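Local structure of 4-aminobutyrate transaminase (Acinetobacter baumannii, 6WOP) at residues R324-K337 and D349-L361. The protein probably catalyses transfer of the amino group of 4-aminobutyrate to 2-oxoglutarate, using pyridoxal 5'-phosphate as cofactor. Numbering follows the deposited sequence.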
ATOM      1  N   ARG A 324      32.267  -3.718  33.256  1.00 25.10           N
ATOM      2  CA  ARG A 324      33.257  -4.255  32.326  1.00 24.66           C
ATOM      3  C   ARG A 324      33.116  -3.635  30.940  1.00 25.21           C
ATOM      4  O   ARG A 324      34.129  -3.376  30.267  1.00 24.60           O
ATOM      5  CB  ARG A 324      33.173  -5.772  32.240  1.00 25.76           C
ATOM      6  CG  ARG A 324      33.846  -6.440  33.419  1.00 35.75           C
ATOM      7  CD  ARG A 324      34.643  -7.685  33.063  1.00 43.16           C
ATOM      8  NE  ARG A 324      36.000  -7.386  32.598  1.00 45.53           N
ATOM      9  CZ  ARG A 324      36.563  -7.952  31.520  1.00 44.01           C
ATOM     10  NH1 ARG A 324      35.854  -8.860  30.765  1.00 35.99           N
ATOM     11  NH2 ARG A 324      37.816  -7.555  31.172  1.00 41.44           N
ATOM     12  N   ALA A 325      31.866  -3.411  30.490  1.00 20.83           N
ATOM     13  CA  ALA A 325      31.651  -2.763  29.188  1.00 20.06           C
ATOM     14  C   ALA A 325      32.318  -1.395  29.157  1.00 23.79           C
ATOM     15  O   ALA A 325      32.951  -1.013  28.155  1.00 24.50           O
ATOM     16  CB  ALA A 325      30.156  -2.621  28.901  1.00 19.21           C
ATOM     17  N   ASN A 326      32.170  -0.624  30.236  1.00 24.64           N
ATOM     18  CA  ASN A 326      32.809   0.694  30.235  1.00 26.55           C
ATOM     19  C   ASN A 326      34.330   0.581  30.247  1.00 26.57           C
ATOM     20  O   ASN A 326      35.020   1.333  29.537  1.00 27.76           O
ATOM     21  CB  ASN A 326      32.310   1.515  31.416  1.00 28.38           C
ATOM     22  CG  ASN A 326      30.877   1.961  31.204  1.00 30.74           C
ATOM     23  OD1 ASN A 326      30.479   2.217  30.073  1.00 29.50           O
ATOM     24  ND2 ASN A 326      30.095   2.036  32.277  1.00 31.44           N
ATOM     25  N   GLU A 327      34.870  -0.340  31.052  1.00 26.44           N
ATOM     26  CA  GLU A 327      36.324  -0.531  31.149  1.00 29.92           C
ATOM     27  C   GLU A 327      36.931  -1.031  29.847  1.00 27.00           C
ATOM     28  O   GLU A 327      37.971  -0.526  29.408  1.00 27.45           O
ATOM     29  CB  GLU A 327      36.685  -1.523  32.274  1.00 32.35           C
ATOM     30  CG  GLU A 327      36.378  -1.008  33.628  1.00 39.55           C
ATOM     31  CD  GLU A 327      36.215  -2.103  34.700  1.00 45.56           C
ATOM     32  OE1 GLU A 327      36.522  -3.325  34.465  1.00 42.58           O
ATOM     33  OE2 GLU A 327      35.737  -1.694  35.789  1.00 49.09           O
ATOM     34  N   LEU A 328      36.358  -2.085  29.268  1.00 24.33           N
ATOM     35  CA  LEU A 328      36.864  -2.558  27.986  1.00 25.41           C
ATOM     36  C   LEU A 328      36.701  -1.479  26.901  1.00 23.25           C
ATOM     37  O   LEU A 328      37.595  -1.272  26.076  1.00 23.76           O
ATOM     38  CB  LEU A 328      36.137  -3.847  27.585  1.00 23.72           C
ATOM     39  CG  LEU A 328      36.358  -5.142  28.387  1.00 22.18           C
ATOM     40  CD1 LEU A 328      35.251  -6.116  28.061  1.00 22.19           C
ATOM     41  CD2 LEU A 328      37.666  -5.777  28.046  1.00 23.60           C
ATOM     42  N   GLY A 329      35.536  -0.826  26.832  1.00 22.73           N
ATOM     43  CA  GLY A 329      35.390   0.201  25.815  1.00 23.77           C
ATOM     44  C   GLY A 329      36.414   1.306  25.962  1.00 30.18           C
ATOM     45  O   GLY A 329      36.955   1.805  24.971  1.00 30.44           O
ATOM     46  N   ALA A 330      36.673   1.733  27.197  1.00 26.58           N
ATOM     47  CA  ALA A 330      37.647   2.786  27.389  1.00 28.84           C
ATOM     48  C   ALA A 330      39.010   2.360  26.844  1.00 34.88           C
ATOM     49  O   ALA A 330      39.712   3.163  26.203  1.00 30.45           O
ATOM     50  CB  ALA A 330      37.732   3.167  28.873  1.00 34.72           C
ATOM     51  N   GLU A 331      39.399   1.093  27.084  1.00 30.56           N
ATOM     52  CA  GLU A 331      40.701   0.592  26.670  1.00 30.55           C
ATOM     53  C   GLU A 331      40.777   0.452  25.160  1.00 32.11           C
ATOM     54  O   GLU A 331      41.811   0.790  24.539  1.00 29.94           O
ATOM     55  CB  GLU A 331      40.996  -0.751  27.347  1.00 30.27           C
ATOM     56  CG  GLU A 331      42.370  -1.268  26.974  1.00 32.87           C
ATOM     57  CD  GLU A 331      42.807  -2.515  27.726  1.00 41.38           C
ATOM     58  OE1 GLU A 331      43.943  -2.963  27.453  1.00 48.05           O
ATOM     59  OE2 GLU A 331      42.048  -3.018  28.574  1.00 38.00           O
ATOM     60  N   LEU A 332      39.692  -0.052  24.547  1.00 26.18           N
ATOM     61  CA  LEU A 332      39.642  -0.064  23.095  1.00 27.43           C
ATOM     62  C   LEU A 332      39.685   1.353  22.510  1.00 29.03           C
ATOM     63  O   LEU A 332      40.333   1.574  21.477  1.00 29.97           O
ATOM     64  CB  LEU A 332      38.399  -0.816  22.613  1.00 26.94           C
ATOM     65  CG  LEU A 332      38.002  -0.644  21.129  1.00 28.29           C
ATOM     66  CD1 LEU A 332      39.098  -1.050  20.192  1.00 27.87           C
ATOM     67  CD2 LEU A 332      36.749  -1.492  20.807  1.00 24.88           C
ATOM     68  N   VAL A 333      38.986   2.326  23.113  1.00 27.10           N
ATOM     69  CA  VAL A 333      39.011   3.670  22.536  1.00 28.47           C
ATOM     70  C   VAL A 333      40.427   4.254  22.588  1.00 34.29           C
ATOM     71  O   VAL A 333      40.911   4.839  21.611  1.00 32.94           O
ATOM     72  CB  VAL A 333      37.965   4.577  23.221  1.00 29.67           C
ATOM     73  CG1 VAL A 333      38.217   6.051  22.945  1.00 31.10           C
ATOM     74  CG2 VAL A 333      36.564   4.285  22.683  1.00 29.50           C
ATOM     75  N   ALA A 334      41.144   4.068  23.706  1.00 31.63           N
ATOM     76  CA  ALA A 334      42.510   4.578  23.765  1.00 33.91           C
ATOM     77  C   ALA A 334      43.383   3.942  22.691  1.00 33.81           C
ATOM     78  O   ALA A 334      44.294   4.591  22.172  1.00 35.58           O
ATOM     79  CB  ALA A 334      43.109   4.339  25.151  1.00 37.77           C
ATOM     80  N   THR A 335      43.193   2.643  22.414  1.00 32.10           N
ATOM     81  CA  THR A 335      43.922   1.990  21.327  1.00 32.19           C
ATOM     82  C   THR A 335      43.575   2.612  19.966  1.00 32.07           C
ATOM     83  O   THR A 335      44.457   2.833  19.133  1.00 37.72           O
ATOM     84  CB  THR A 335      43.603   0.497  21.337  1.00 34.57           C
ATOM     85  OG1 THR A 335      44.353  -0.103  22.379  1.00 35.59           O
ATOM     86  CG2 THR A 335      44.050  -0.191  20.094  1.00 34.49           C
ATOM     87  N   LEU A 336      42.288   2.876  19.714  1.00 31.67           N
ATOM     88  CA  LEU A 336      41.898   3.499  18.453  1.00 33.08           C
ATOM     89  C   LEU A 336      42.496   4.894  18.324  1.00 35.34           C
ATOM     90  O   LEU A 336      42.853   5.336  17.217  1.00 39.97           O
ATOM     91  CB  LEU A 336      40.380   3.559  18.367  1.00 29.31           C
ATOM     92  CG  LEU A 336      39.796   2.134  18.344  1.00 27.27           C
ATOM     93  CD1 LEU A 336      38.323   2.279  18.256  1.00 27.44           C
ATOM     94  CD2 LEU A 336      40.258   1.443  17.120  1.00 30.61           C
ATOM     95  N   LYS A 337      42.569   5.636  19.434  1.00 35.54           N
ATOM     96  CA  LYS A 337      43.160   6.979  19.297  1.00 38.04           C
ATOM     97  C   LYS A 337      44.657   6.900  19.033  1.00 39.06           C
ATOM     98  O   LYS A 337      45.219   7.701  18.269  1.00 40.04           O
ATOM     99  CB  LYS A 337      42.880   7.802  20.551  1.00 42.21           C
ATOM    100  CG  LYS A 337      41.651   8.675  20.375  1.00 48.80           C
ATOM    101  CD  LYS A 337      40.691   8.583  21.558  1.00 52.04           C
ATOM    102  CE  LYS A 337      41.010   9.665  22.623  1.00 57.95           C
ATOM    103  NZ  LYS A 337      39.838   9.856  23.572  1.00 57.75           N
ATOM    104  N   ASP A 349      36.835   8.794  12.220  1.00 34.32           N
ATOM    105  CA  ASP A 349      35.946   8.970  13.358  1.00 32.13           C
ATOM    106  C   ASP A 349      36.164   7.797  14.290  1.00 31.24           C
ATOM    107  O   ASP A 349      36.504   6.699  13.849  1.00 30.97           O
ATOM    108  CB  ASP A 349      34.457   9.008  12.964  1.00 33.33           C
ATOM    109  CG  ASP A 349      33.573   9.773  13.998  1.00 38.05           C
ATOM    110  OD1 ASP A 349      34.161  10.272  15.010  1.00 39.13           O
ATOM    111  OD2 ASP A 349      32.313   9.908  13.771  1.00 34.03           O
ATOM    112  N   ILE A 350      35.937   8.042  15.574  1.00 31.95           N
ATOM    113  CA  ILE A 350      35.846   7.009  16.600  1.00 28.57           C
ATOM    114  C   ILE A 350      34.543   7.267  17.343  1.00 29.41           C
ATOM    115  O   ILE A 350      34.306   8.391  17.782  1.00 35.32           O
ATOM    116  CB  ILE A 350      37.038   7.038  17.557  1.00 28.96           C
ATOM    117  CG1 ILE A 350      38.355   6.728  16.785  1.00 29.36           C
ATOM    118  CG2 ILE A 350      36.786   6.023  18.676  1.00 25.01           C
ATOM    119  CD1 ILE A 350      39.700   7.010  17.510  1.00 28.26           C
ATOM    120  N   ARG A 351      33.655   6.275  17.401  1.00 26.13           N
ATOM    121  CA  ARG A 351      32.373   6.457  18.072  1.00 24.02           C
ATOM    122  C   ARG A 351      32.249   5.437  19.183  1.00 26.03           C
ATOM    123  O   ARG A 351      32.704   4.305  19.028  1.00 25.64           O
ATOM    124  CB  ARG A 351      31.204   6.295  17.106  1.00 22.46           C
ATOM    125  CG  ARG A 351      31.271   7.384  16.016  1.00 23.10           C
ATOM    126  CD  ARG A 351      30.092   7.321  15.062  1.00 23.85           C
ATOM    127  NE  ARG A 351      30.165   6.242  14.060  1.00 28.05           N
ATOM    128  CZ  ARG A 351      30.782   6.318  12.878  1.00 29.59           C
ATOM    129  NH1 ARG A 351      31.449   7.425  12.513  1.00 28.51           N
ATOM    130  NH2 ARG A 351      30.740   5.267  12.062  1.00 28.83           N
ATOM    131  N   ALA A 352      31.590   5.802  20.280  1.00 23.95           N
ATOM    132  CA  ALA A 352      31.631   4.896  21.436  1.00 24.13           C
ATOM    133  C   ALA A 352      30.514   5.227  22.414  1.00 29.27           C
ATOM    134  O   ALA A 352      30.332   6.396  22.795  1.00 28.39           O
ATOM    135  CB  ALA A 352      32.957   5.011  22.156  1.00 25.81           C
ATOM    136  N   LEU A 353      29.785   4.206  22.840  1.00 27.32           N
ATOM    137  CA  LEU A 353      29.039   4.299  24.092  1.00 27.68           C
ATOM    138  C   LEU A 353      29.259   2.984  24.831  1.00 25.80           C
ATOM    139  O   LEU A 353      28.867   1.938  24.313  1.00 24.46           O
ATOM    140  CB  LEU A 353      27.556   4.553  23.838  1.00 23.99           C
ATOM    141  CG  LEU A 353      26.801   4.819  25.144  1.00 25.93           C
ATOM    142  CD1 LEU A 353      27.276   6.087  25.782  1.00 32.03           C
ATOM    143  CD2 LEU A 353      25.296   4.865  24.851  1.00 24.57           C
ATOM    144  N   GLY A 354      29.970   3.019  25.972  1.00 24.90           N
ATOM    145  CA  GLY A 354      30.233   1.756  26.659  1.00 25.04           C
ATOM    146  C   GLY A 354      31.139   0.899  25.793  1.00 26.58           C
ATOM    147  O   GLY A 354      32.208   1.335  25.345  1.00 21.74           O
ATOM    148  N   SER A 355      30.696  -0.330  25.530  1.00 27.53           N
ATOM    149  CA  SER A 355      31.457  -1.158  24.600  1.00 22.06           C
ATOM    150  C   SER A 355      30.680  -1.390  23.320  1.00 24.20           C
ATOM    151  O   SER A 355      30.987  -2.315  22.577  1.00 25.99           O
ATOM    152  CB  SER A 355      31.864  -2.499  25.244  1.00 25.35           C
ATOM    153  OG  SER A 355      33.084  -2.350  26.015  1.00 26.56           O
ATOM    154  N   MET A 356      29.832  -0.414  22.966  1.00 23.52           N
ATOM    155  CA  MET A 356      29.362  -0.255  21.597  1.00 22.23           C
ATOM    156  C   MET A 356      30.308   0.763  20.962  1.00 23.43           C
ATOM    157  O   MET A 356      30.073   1.978  21.031  1.00 24.96           O
ATOM    158  CB  MET A 356      27.905   0.195  21.557  1.00 23.22           C
ATOM    159  CG  MET A 356      27.105  -0.589  20.589  1.00 25.09           C
ATOM    160  SD  MET A 356      25.380  -0.277  20.719  1.00 24.24           S
ATOM    161  CE  MET A 356      24.933  -0.842  19.102  1.00 21.44           C
ATOM    162  N   VAL A 357      31.419   0.253  20.389  1.00 25.82           N
ATOM    163  CA  VAL A 357      32.531   1.053  19.871  1.00 27.28           C
ATOM    164  C   VAL A 357      32.766   0.713  18.408  1.00 25.82           C
ATOM    165  O   VAL A 357      32.728  -0.464  18.024  1.00 23.86           O
ATOM    166  CB  VAL A 357      33.851   0.812  20.657  1.00 28.15           C
ATOM    167  CG1 VAL A 357      35.010   1.739  20.109  1.00 24.78           C
ATOM    168  CG2 VAL A 357      33.651   1.018  22.123  1.00 30.07           C
ATOM    169  N   ALA A 358      33.091   1.738  17.613  1.00 25.34           N
ATOM    170  CA  ALA A 358      33.391   1.555  16.200  1.00 24.75           C
ATOM    171  C   ALA A 358      34.466   2.536  15.769  1.00 27.56           C
ATOM    172  O   ALA A 358      34.553   3.644  16.296  1.00 28.00           O
ATOM    173  CB  ALA A 358      32.152   1.776  15.330  1.00 21.53           C
ATOM    174  N   VAL A 359      35.225   2.159  14.735  1.00 26.82           N
ATOM    175  CA  VAL A 359      36.191   3.046  14.090  1.00 25.77           C
ATOM    176  C   VAL A 359      35.821   3.174  12.608  1.00 26.03           C
ATOM    177  O   VAL A 359      35.526   2.173  11.945  1.00 24.74           O
ATOM    178  CB  VAL A 359      37.633   2.562  14.265  1.00 28.10           C
ATOM    179  CG1 VAL A 359      37.881   1.246  13.530  1.00 30.76           C
ATOM    180  CG2 VAL A 359      38.608   3.666  13.816  1.00 27.90           C
ATOM    181  N   GLU A 360      35.752   4.400  12.110  1.00 30.91           N
ATOM    182  CA  GLU A 360      35.429   4.619  10.699  1.00 28.05           C
ATOM    183  C   GLU A 360      36.708   4.963   9.954  1.00 28.84           C
ATOM    184  O   GLU A 360      37.545   5.751  10.437  1.00 30.00           O
ATOM    185  CB  GLU A 360      34.408   5.741  10.476  1.00 27.21           C
ATOM    186  CG  GLU A 360      34.044   5.919   8.979  1.00 27.58           C
ATOM    187  CD  GLU A 360      32.739   6.656   8.811  1.00 29.74           C
ATOM    188  OE1 GLU A 360      32.446   7.206   7.721  1.00 32.42           O
ATOM    189  OE2 GLU A 360      32.027   6.720   9.817  1.00 30.16           O
ATOM    190  N   LEU A 361      36.868   4.366   8.786  1.00 28.16           N
ATOM    191  CA  LEU A 361      38.067   4.586   7.996  1.00 31.05           C
ATOM    192  C   LEU A 361      37.691   5.360   6.745  1.00 33.52           C
ATOM    193  O   LEU A 361      36.513   5.483   6.406  1.00 36.83           O
ATOM    194  CB  LEU A 361      38.752   3.247   7.657  1.00 32.09           C
ATOM    195  CG  LEU A 361      39.313   2.386   8.823  1.00 32.20           C
ATOM    196  CD1 LEU A 361      38.286   1.574   9.514  1.00 33.18           C
ATOM    197  CD2 LEU A 361      40.334   1.410   8.308  1.00 34.27           C
TER
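Segment 324-337 of helix 321-342 lies over a beta hairpin, 349-353 and 356-361, its axis running 11° from strand 356-361 at 9.0 Å and nearly antiparallel to strand 349-353. This is helix-on-sheet packing against the mixed sheet of the small domain of a fold-type I (class-III) aminotransferase, a sheet built from both ends of the chain; strand 347-353 forms one edge of it within the chain, and helix 401-416 packs beside the helix, meeting Leu328 and Leu332.

Val357 sits at the middle of the apolar layer. Its CG1, anti to the backbone N (chi1 -178°), is met by Leu332 CD2 at 3.7 Å, Leu336 CD1 at 3.8 Å and Val333 CG2. The same Val333 methyl reaches over to the edge strand, 3.7 Å from Ala352 CB. Further along, Leu336 turns its two methyls to Val359 CB, while its own CB takes Ile350 CD1 at 3.6 Å; that CD1 also lies against Lys337 CG, the two side chains crossing at about a right angle.

At the turn end the helix comes closest. The type II' turn from Leu353 to Met356 brings Gly354 O to 3.4 Å from Gly329 CA in a nearly straight CA-H...O contact, where bare glycine lets the backbones meet. Ser355 OG, also hydrogen-bonded to Tyr395 OH, donates to Ala325 O at 2.5 Å, in the carbonyl plane and on a lone pair, alongside the helical bond from Gly329 N to that same oxygen.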